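Local coordinates for protein alpha-fucosidase GH29 (Fusarium graminearum, PDB 4PSR) that probably hydrolyses alpha-1,6-linked L-fucose from the reducing-end N-acetylglucosamine of glycoprotein glycans, as a glycoside hydrolase of family 29, at residues K432-G435 and L439-L442. Sequence-based numbering, arbitrary orientation.
Sequences KNLG and LVDL
Val440 packs its branched side chain against the backbone carbonyls and leucine side chain of 432-435, within the connection between strands 428-431 and 445-451 of the beta-rich C-terminal domain, its centre about 31 Å from the centre of the chain. The connection turns back on itself without pairing as a hairpin: no hydrogen bond joins the two segments, and the nearest CA atoms are those of Leu434 and Val440, 5.7 Å apart.

From CB outward, the side chain of Val440 meets mainly carbonyl oxygens. CB points at the other segment and lies 3.8 Å from Gly435 O. There the side chain forks. The CG1 methyl, anti to the backbone N (chi1 155°), meets the CD2 methyl of Leu434 at 4.0 Å and also touches Leu434 O. CG2, the other branch, comes to 3.7 Å from Asn433 O. A beta-branched residue suits this place because two methyls beside the main chain can touch successive peptide groups at once. Asn433 O is buried here with no hydrogen-bonding partner, an apolar setting that is probably somewhat costly.

Leu434 O fares better: Gln466 NE2 donates to it and also to Val440 O, so one amide ties the two segments together where they do not bond directly. Leucine suits position 434, since its side chain also reaches Trp379, Leu471 and Leu489, joining the loop to strands 471-474 and 485-491. Gly435 N closes the turn onto Lys432 O (3.2 Å), continuing the short 3-10 segment 432-433, while Asn433 ND2 is held by Glu384. Leucine also suits position 442, among Trp464, Leu471 and Phe491, and it adds a last van der Waals contact, its CD1 methyl resting 3.9 Å from Leu434 O.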
ATOM      1  N   LYS A 432      -5.723  -4.327 -26.712  1.00 14.38           N
ATOM      2  CA  LYS A 432      -5.175  -3.368 -27.661  1.00 14.73           C
ATOM      3  C   LYS A 432      -3.664  -3.432 -27.780  1.00 18.33           C
ATOM      4  O   LYS A 432      -3.101  -3.246 -28.865  1.00 18.59           O
ATOM      5  CB  LYS A 432      -5.598  -1.954 -27.306  1.00 18.48           C
ATOM      6  CG  LYS A 432      -7.094  -1.735 -27.430  1.00 19.64           C
ATOM      7  CD  LYS A 432      -7.469  -0.293 -27.041  1.00 22.63           C
ATOM      8  CE  LYS A 432      -8.904   0.049 -27.423  1.00 66.38           C
ATOM      9  NZ  LYS A 432      -9.108   0.027 -28.901  1.00 67.41           N
ATOM     10  N   ASN A 433      -2.985  -3.662 -26.659  1.00 17.17           N
ATOM     11  CA  ASN A 433      -1.538  -3.656 -26.665  1.00 16.66           C
ATOM     12  C   ASN A 433      -0.885  -4.901 -27.236  1.00 15.04           C
ATOM     13  O   ASN A 433       0.331  -5.007 -27.226  1.00 18.82           O
ATOM     14  CB  ASN A 433      -0.986  -3.301 -25.267  1.00 14.51           C
ATOM     15  CG  ASN A 433      -1.151  -1.838 -24.960  1.00 20.78           C
ATOM     16  OD1 ASN A 433      -0.470  -0.994 -25.533  1.00 21.31           O
ATOM     17  ND2 ASN A 433      -2.094  -1.523 -24.095  1.00 17.53           N
ATOM     18  N   LEU A 434      -1.697  -5.826 -27.756  1.00 16.28           N
ATOM     19  CA  LEU A 434      -1.178  -6.974 -28.490  1.00 17.44           C
ATOM     20  C   LEU A 434      -1.728  -7.014 -29.922  1.00 18.49           C
ATOM     21  O   LEU A 434      -1.595  -8.043 -30.595  1.00 19.00           O
ATOM     22  CB  LEU A 434      -1.483  -8.275 -27.745  1.00 17.38           C
ATOM     23  CG  LEU A 434      -0.775  -8.453 -26.381  1.00 17.61           C
ATOM     24  CD1 LEU A 434      -1.306  -9.703 -25.711  1.00 21.05           C
ATOM     25  CD2 LEU A 434       0.740  -8.505 -26.534  1.00 21.20           C
ATOM     26  N   GLY A 435      -2.323  -5.906 -30.367  1.00 18.49           N
ATOM     27  CA  GLY A 435      -2.796  -5.771 -31.749  1.00 22.99           C
ATOM     28  C   GLY A 435      -1.645  -5.462 -32.701  1.00 20.06           C
ATOM     29  O   GLY A 435      -0.505  -5.321 -32.280  1.00 18.76           O
ATOM     30  N   LEU A 439       2.569  -3.155 -33.035  1.00 24.57           N
ATOM     31  CA  LEU A 439       3.792  -3.682 -33.651  1.00 24.60           C
ATOM     32  C   LEU A 439       4.223  -4.963 -32.957  1.00 21.51           C
ATOM     33  O   LEU A 439       5.412  -5.228 -32.799  1.00 37.35           O
ATOM     34  CB  LEU A 439       4.928  -2.648 -33.638  1.00 22.03           C
ATOM     35  CG  LEU A 439       4.607  -1.234 -34.144  1.00 23.69           C
ATOM     36  CD1 LEU A 439       5.847  -0.338 -34.182  1.00 25.21           C
ATOM     37  CD2 LEU A 439       3.987  -1.318 -35.517  1.00 31.25           C
ATOM     38  N   VAL A 440       3.244  -5.758 -32.547  1.00 24.14           N
ATOM     39  CA  VAL A 440       3.494  -6.999 -31.836  1.00 21.23           C
ATOM     40  C   VAL A 440       3.384  -8.209 -32.775  1.00 28.90           C
ATOM     41  O   VAL A 440       2.392  -8.361 -33.485  1.00 24.59           O
ATOM     42  CB  VAL A 440       2.490  -7.105 -30.654  1.00 24.84           C
ATOM     43  CG1 VAL A 440       2.238  -8.529 -30.228  1.00 22.74           C
ATOM     44  CG2 VAL A 440       2.996  -6.275 -29.467  1.00 29.34           C
ATOM     45  N   ASP A 441       4.414  -9.055 -32.777  1.00 23.26           N
ATOM     46  CA  ASP A 441       4.406 -10.298 -33.554  1.00 27.36           C
ATOM     47  C   ASP A 441       3.961 -11.418 -32.638  1.00 29.29           C
ATOM     48  O   ASP A 441       4.608 -11.698 -31.633  1.00 32.24           O
ATOM     49  CB  ASP A 441       5.800 -10.598 -34.115  1.00 27.90           C
ATOM     50  CG  ASP A 441       5.794 -11.700 -35.179  1.00 37.55           C
ATOM     51  OD1 ASP A 441       5.016 -12.682 -35.063  1.00 31.22           O
ATOM     52  OD2 ASP A 441       6.586 -11.579 -36.137  1.00 48.57           O
ATOM     53  N   LEU A 442       2.843 -12.052 -32.978  1.00 22.77           N
ATOM     54  CA  LEU A 442       2.287 -13.115 -32.158  1.00 21.53           C
ATOM     55  C   LEU A 442       2.671 -14.537 -32.594  1.00 21.17           C
ATOM     56  O   LEU A 442       2.066 -15.511 -32.146  1.00 21.96           O
ATOM     57  CB  LEU A 442       0.762 -12.991 -32.073  1.00 23.35           C
ATOM     58  CG  LEU A 442       0.218 -11.779 -31.298  1.00 20.45           C
ATOM     59  CD1 LEU A 442      -1.304 -11.828 -31.325  1.00 22.22           C
ATOM     60  CD2 LEU A 442       0.703 -11.750 -29.844  1.00 23.31           C
TER